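PDB 3DWA: subtilase cytotoxin, subunit B from Escherichia coli, which probably binds host-cell glycans, including ones carrying a non-human sugar, as the pentameric receptor-binding part of an AB5 toxin. Local coordinates for residues 29-34 with 91-96; 22-27 with 83-88. One frame throughout, in Å; residues are numbered along the deposited sequence.

Interaction 1: 29-34 with 91-96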
loop_
_atom_site.group_PDB
_atom_site.type_symbol
_atom_site.label_atom_id
_atom_site.label_comp_id
_atom_site.label_asym_id
_atom_site.label_seq_id
_atom_site.Cartn_x
_atom_site.Cartn_y
_atom_site.Cartn_z
ATOM N N TYR C 29 -8.362 -15.007 -1.394
ATOM C CA TYR C 29 -7.088 -15.772 -1.486
ATOM C C TYR C 29 -6.292 -15.327 -2.717
ATOM O O TYR C 29 -6.827 -14.635 -3.586
ATOM C CB TYR C 29 -7.323 -17.313 -1.566
ATOM C CG TYR C 29 -7.899 -17.741 -2.897
ATOM C CD1 TYR C 29 -7.066 -18.048 -4.002
ATOM C CD2 TYR C 29 -9.250 -17.855 -3.049
ATOM C CE1 TYR C 29 -7.612 -18.405 -5.231
ATOM C CE2 TYR C 29 -9.813 -18.218 -4.246
ATOM C CZ TYR C 29 -8.982 -18.510 -5.333
ATOM O OH TYR C 29 -9.573 -18.844 -6.511
ATOM N N PHE C 30 -5.012 -15.690 -2.762
ATOM C CA PHE C 30 -4.226 -15.546 -3.989
ATOM C C PHE C 30 -3.364 -16.806 -4.119
ATOM O O PHE C 30 -3.112 -17.505 -3.130
ATOM C CB PHE C 30 -3.393 -14.218 -4.014
ATOM C CG PHE C 30 -2.157 -14.251 -3.140
ATOM C CD1 PHE C 30 -0.915 -14.599 -3.686
ATOM C CD2 PHE C 30 -2.232 -13.912 -1.776
ATOM C CE1 PHE C 30 0.226 -14.679 -2.870
ATOM C CE2 PHE C 30 -1.112 -13.989 -0.966
ATOM C CZ PHE C 30 0.133 -14.353 -1.519
ATOM N N CYS C 31 -2.938 -17.104 -5.333
ATOM C CA CYS C 31 -2.117 -18.256 -5.613
ATOM C C CYS C 31 -1.026 -17.739 -6.545
ATOM O O CYS C 31 -1.291 -16.915 -7.409
ATOM C CB CYS C 31 -2.976 -19.382 -6.264
ATOM S SG CYS C 31 -2.081 -21.004 -6.438
ATOM N N ILE C 32 0.210 -18.169 -6.331
ATOM C CA ILE C 32 1.294 -17.848 -7.269
ATOM C C ILE C 32 1.803 -19.114 -7.952
ATOM O O ILE C 32 1.673 -20.192 -7.411
ATOM C CB ILE C 32 2.473 -17.156 -6.556
ATOM C CG1 ILE C 32 2.932 -18.000 -5.368
ATOM C CG2 ILE C 32 2.076 -15.736 -6.107
ATOM C CD1 ILE C 32 4.123 -17.429 -4.641
ATOM N N GLU C 33 2.372 -18.975 -9.148
ATOM C CA GLU C 33 3.124 -20.067 -9.734
ATOM C C GLU C 33 4.525 -19.551 -9.978
ATOM O O GLU C 33 4.727 -18.382 -10.308
ATOM C CB GLU C 33 2.470 -20.579 -11.014
ATOM C CG GLU C 33 3.195 -21.762 -11.694
ATOM C CD GLU C 33 3.183 -21.611 -13.221
ATOM O OE1 GLU C 33 2.075 -21.463 -13.811
ATOM O OE2 GLU C 33 4.282 -21.596 -13.826
ATOM N N GLY C 34 5.514 -20.387 -9.710
ATOM C CA GLY C 34 6.883 -20.007 -9.996
ATOM C C GLY C 34 7.599 -21.136 -10.705
ATOM O O GLY C 34 7.148 -22.265 -10.646
ATOM N N ALA C 91 -7.838 -27.336 -9.636
ATOM C CA ALA C 91 -7.551 -26.136 -10.394
ATOM C C ALA C 91 -6.226 -25.494 -9.997
ATOM O O ALA C 91 -5.487 -24.985 -10.848
ATOM C CB ALA C 91 -8.705 -25.142 -10.230
ATOM N N LEU C 92 -5.943 -25.508 -8.700
ATOM C CA LEU C 92 -4.864 -24.714 -8.118
ATOM C C LEU C 92 -3.859 -25.616 -7.421
ATOM O O LEU C 92 -3.014 -26.200 -8.076
ATOM C CB LEU C 92 -5.433 -23.627 -7.171
ATOM C CG LEU C 92 -6.263 -22.538 -7.862
ATOM C CD1 LEU C 92 -6.991 -21.668 -6.808
ATOM C CD2 LEU C 92 -5.358 -21.677 -8.757
ATOM N N THR C 93 -3.946 -25.749 -6.098
ATOM C CA THR C 93 -2.973 -26.561 -5.354
ATOM C C THR C 93 -3.476 -26.781 -3.925
ATOM O O THR C 93 -4.335 -26.020 -3.456
ATOM C CB THR C 93 -1.563 -25.869 -5.352
ATOM O OG1 THR C 93 -0.649 -26.625 -4.588
ATOM C CG2 THR C 93 -1.602 -24.500 -4.766
ATOM N N SER C 94 -2.916 -27.781 -3.224
ATOM C CA SER C 94 -3.198 -27.943 -1.800
ATOM C C SER C 94 -2.199 -27.183 -0.947
ATOM O O SER C 94 -2.401 -27.092 0.266
ATOM C CB SER C 94 -3.187 -29.433 -1.397
ATOM O OG SER C 94 -1.875 -29.897 -1.128
ATOM N N ASN C 95 -1.125 -26.658 -1.571
ATOM C CA ASN C 95 -0.038 -25.984 -0.856
ATOM C C ASN C 95 -0.416 -24.632 -0.280
ATOM O O ASN C 95 -0.878 -23.766 -1.003
ATOM C CB ASN C 95 1.235 -25.795 -1.708
ATOM C CG ASN C 95 1.818 -27.121 -2.248
ATOM O OD1 ASN C 95 1.594 -28.200 -1.682
ATOM N ND2 ASN C 95 2.537 -27.032 -3.379
ATOM N N ALA C 96 -0.173 -24.446 1.019
ATOM C CA ALA C 96 -0.211 -23.117 1.612
ATOM C C ALA C 96 1.138 -22.472 1.425
ATOM O O ALA C 96 2.165 -23.126 1.562
ATOM C CB ALA C 96 -0.564 -23.192 3.126
#
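T93 OG1 accepts a nearly straight hydrogen bond from the backbone N of N95 (3.1 Å, 169°), and this ST turn fixes the side chain that T93 sets against C31. The contact lies on the β-sheet of the OB fold, the fold of AB5 toxin B subunits, where the loop between helix 86-91 and strand 96-102 passes over strand 27-35. With OG1 opposite the backbone N (chi1 177°), T93 CG2 falls between N and the carbonyl carbon and comes to 3.9 Å from C31 SG. That sulfur is half of a disulfide to C45 on the adjoining strand 41-47, which T93 also touches, so the threonine methyl packs on the covalent link between two strands. Between the two segments the contacts are all of this apolar kind.

L92, the first residue beyond the helix, divides its fork between two strand residues. CD2 sits 4.1 Å from both CB and SG of C31. The other methyl reaches the far end of the Y29 ring, the leucine and tyrosine side chains approaching from opposing directions. Y29 and C31 project from the same side of the strand, whereas F30 between them turns to the other side and packs on helix 57-70. The Y29 hydroxyl is hydrogen-bonded to W2 NE1 of a second subunit, and F110 of that subunit packs on C31; the patch therefore borders the pentamer interface. L92 CD1 approaches Y29 CE1 to 3.7 Å and lies 3.8 Å from its OH.

Interaction 2: 22-27 with 83-88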
loop_
_atom_site.group_PDB
_atom_site.type_symbol
_atom_site.label_atom_id
_atom_site.label_comp_id
_atom_site.label_asym_id
_atom_site.label_seq_id
_atom_site.Cartn_x
_atom_site.Cartn_y
_atom_site.Cartn_z
ATOM N N GLY C 22 -8.665 -14.649 -6.086
ATOM C CA GLY C 22 -10.108 -14.848 -6.047
ATOM C C GLY C 22 -10.656 -14.845 -4.635
ATOM O O GLY C 22 -10.069 -14.241 -3.728
ATOM N N GLN C 23 -11.821 -15.471 -4.469
ATOM C CA GLN C 23 -12.482 -15.590 -3.176
ATOM C C GLN C 23 -13.113 -16.988 -3.087
ATOM O O GLN C 23 -13.567 -17.515 -4.080
ATOM C CB GLN C 23 -13.573 -14.538 -3.067
ATOM C CG GLN C 23 -14.329 -14.512 -1.758
ATOM C CD GLN C 23 -15.315 -13.350 -1.704
ATOM O OE1 GLN C 23 -14.937 -12.192 -1.912
ATOM N NE2 GLN C 23 -16.578 -13.653 -1.432
ATOM N N ILE C 24 -13.138 -17.568 -1.891
ATOM C CA ILE C 24 -13.895 -18.804 -1.654
ATOM C C ILE C 24 -14.377 -18.755 -0.213
ATOM O O ILE C 24 -13.606 -18.404 0.685
ATOM C CB ILE C 24 -13.020 -20.085 -1.861
ATOM C CG1 ILE C 24 -13.849 -21.346 -1.584
ATOM C CG2 ILE C 24 -11.785 -20.060 -0.917
ATOM C CD1 ILE C 24 -13.192 -22.679 -2.057
ATOM N N ASP C 25 -15.635 -19.112 0.017
ATOM C CA ASP C 25 -16.186 -19.148 1.390
ATOM C C ASP C 25 -16.020 -17.827 2.187
ATOM O O ASP C 25 -15.562 -17.801 3.341
ATOM C CB ASP C 25 -15.622 -20.359 2.146
ATOM C CG ASP C 25 -16.411 -20.687 3.422
ATOM O OD1 ASP C 25 -17.667 -20.640 3.374
ATOM O OD2 ASP C 25 -15.777 -20.997 4.457
ATOM N N ASN C 26 -16.371 -16.726 1.528
ATOM C CA ASN C 26 -16.209 -15.376 2.081
ATOM C C ASN C 26 -14.755 -14.966 2.398
ATOM O O ASN C 26 -14.543 -13.995 3.101
ATOM C CB ASN C 26 -17.074 -15.212 3.347
ATOM C CG ASN C 26 -17.627 -13.835 3.482
ATOM O OD1 ASN C 26 -18.269 -13.335 2.551
ATOM N ND2 ASN C 26 -17.400 -13.199 4.626
ATOM N N LYS C 27 -13.763 -15.684 1.874
ATOM C CA LYS C 27 -12.360 -15.412 2.179
ATOM C C LYS C 27 -11.550 -15.062 0.930
ATOM O O LYS C 27 -11.504 -15.871 0.002
ATOM C CB LYS C 27 -11.728 -16.655 2.836
ATOM C CG LYS C 27 -11.702 -16.599 4.345
ATOM C CD LYS C 27 -12.605 -17.636 5.004
ATOM C CE LYS C 27 -12.850 -17.257 6.476
ATOM N NZ LYS C 27 -13.048 -15.750 6.621
ATOM N N TRP C 83 -4.983 -27.010 1.770
ATOM C CA TRP C 83 -6.308 -26.764 1.186
ATOM C C TRP C 83 -6.933 -28.110 0.834
ATOM O O TRP C 83 -6.220 -29.001 0.363
ATOM C CB TRP C 83 -6.219 -25.810 -0.022
ATOM C CG TRP C 83 -5.282 -24.641 0.287
ATOM C CD1 TRP C 83 -4.125 -24.329 -0.355
ATOM C CD2 TRP C 83 -5.421 -23.689 1.349
ATOM N NE1 TRP C 83 -3.541 -23.225 0.228
ATOM C CE2 TRP C 83 -4.309 -22.822 1.283
ATOM C CE3 TRP C 83 -6.388 -23.474 2.347
ATOM C CZ2 TRP C 83 -4.126 -21.771 2.188
ATOM C CZ3 TRP C 83 -6.199 -22.432 3.237
ATOM C CH2 TRP C 83 -5.074 -21.594 3.148
ATOM N N THR C 84 -8.242 -28.251 1.064
ATOM C CA THR C 84 -8.907 -29.572 0.980
ATOM C C THR C 84 -10.081 -29.651 -0.009
ATOM O O THR C 84 -10.364 -30.729 -0.547
ATOM C CB THR C 84 -9.350 -30.120 2.371
ATOM O OG1 THR C 84 -10.266 -29.213 2.979
ATOM C CG2 THR C 84 -8.170 -30.282 3.290
ATOM N N TYR C 85 -10.744 -28.523 -0.273
ATOM C CA TYR C 85 -11.848 -28.500 -1.242
ATOM C C TYR C 85 -11.317 -29.046 -2.581
ATOM O O TYR C 85 -10.461 -28.423 -3.193
ATOM C CB TYR C 85 -12.431 -27.074 -1.367
ATOM C CG TYR C 85 -13.679 -26.954 -2.227
ATOM C CD1 TYR C 85 -14.849 -27.652 -1.906
ATOM C CD2 TYR C 85 -13.683 -26.135 -3.370
ATOM C CE1 TYR C 85 -15.993 -27.543 -2.709
ATOM C CE2 TYR C 85 -14.808 -26.015 -4.177
ATOM C CZ TYR C 85 -15.962 -26.727 -3.848
ATOM O OH TYR C 85 -17.067 -26.611 -4.658
ATOM N N PRO C 86 -11.834 -30.224 -3.033
ATOM C CA PRO C 86 -11.305 -30.910 -4.232
ATOM C C PRO C 86 -11.278 -30.100 -5.548
ATOM O O PRO C 86 -10.266 -30.128 -6.234
ATOM C CB PRO C 86 -12.190 -32.180 -4.353
ATOM C CG PRO C 86 -12.760 -32.385 -2.995
ATOM C CD PRO C 86 -12.952 -30.979 -2.428
ATOM N N PRO C 87 -12.377 -29.400 -5.918
ATOM C CA PRO C 87 -12.268 -28.528 -7.087
ATOM C C PRO C 87 -11.147 -27.466 -6.962
ATOM O O PRO C 87 -10.470 -27.159 -7.927
ATOM C CB PRO C 87 -13.658 -27.862 -7.157
ATOM C CG PRO C 87 -14.568 -28.811 -6.453
ATOM C CD PRO C 87 -13.744 -29.377 -5.350
ATOM N N PHE C 88 -10.971 -26.907 -5.777
ATOM C CA PHE C 88 -9.914 -25.923 -5.541
ATOM C C PHE C 88 -8.529 -26.558 -5.693
ATOM O O PHE C 88 -7.637 -25.989 -6.344
ATOM C CB PHE C 88 -10.076 -25.317 -4.164
ATOM C CG PHE C 88 -9.121 -24.197 -3.869
ATOM C CD1 PHE C 88 -9.553 -22.891 -3.936
ATOM C CD2 PHE C 88 -7.782 -24.453 -3.480
ATOM C CE1 PHE C 88 -8.674 -21.839 -3.641
ATOM C CE2 PHE C 88 -6.910 -23.394 -3.164
ATOM C CZ PHE C 88 -7.379 -22.079 -3.253
#
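I24 points its side chain from the end of strand 14-24 at Y85 and F88, and its outermost methyl makes the whole contact. From CB, the CG2 branch makes no close contact with either ring. CG1 extends the other way, opposite the backbone N (chi1 179°), and does not itself touch the rings; the next bond continues the extended course (chi2 167°). At the tip, CD1 meets one atom of each ring: Y85 CD2 at 3.7 Å and F88 CD1 at 4.1 Å. Both rings are reached obliquely.

The tyrosine ring is backed by its own segment, with P87 CD over its centre, 3.6 Å above the plane. Y85 itself is the N-cap residue of the helix. On the strand side, I24 opens a type I' turn closed by K27; reciprocal backbone bonds, I24 N to K27 O and K27 N to I24 O, both 3.0 Å, make it a tight two-residue β-hairpin with D25 and N26 at its apex.

M47 of strand 41-47 and W2 of a second subunit also pack on I24. The isoleucine thus sits at the hairpin tip joining strands 14-24 and 27-35, between strand 41-47 and the first turn of helix 86-91, where F88 meets Y29 edge-to-face.

In the fold
From the N terminus, strand 14-24 runs into 22-27, turns, and returns as strand 27-35 carrying 29-34. After strand 41-47, helix 57-70 and strand 73-79, the chain comes back through 83-88 and then 91-96. Interaction 2 thus closes the loop from 22-27 to 83-88, and interaction 1 the one from 29-34 to 91-96; the segments alternate, so the two loops cross. Their centres lie 11 Å apart, and two probable backbone hydrogen bonds join them, Y29 N with G22 O and S94 O with W83 N. Together they fasten both ends of helix 86-91 to one hairpin of the sheet, alongside a second subunit.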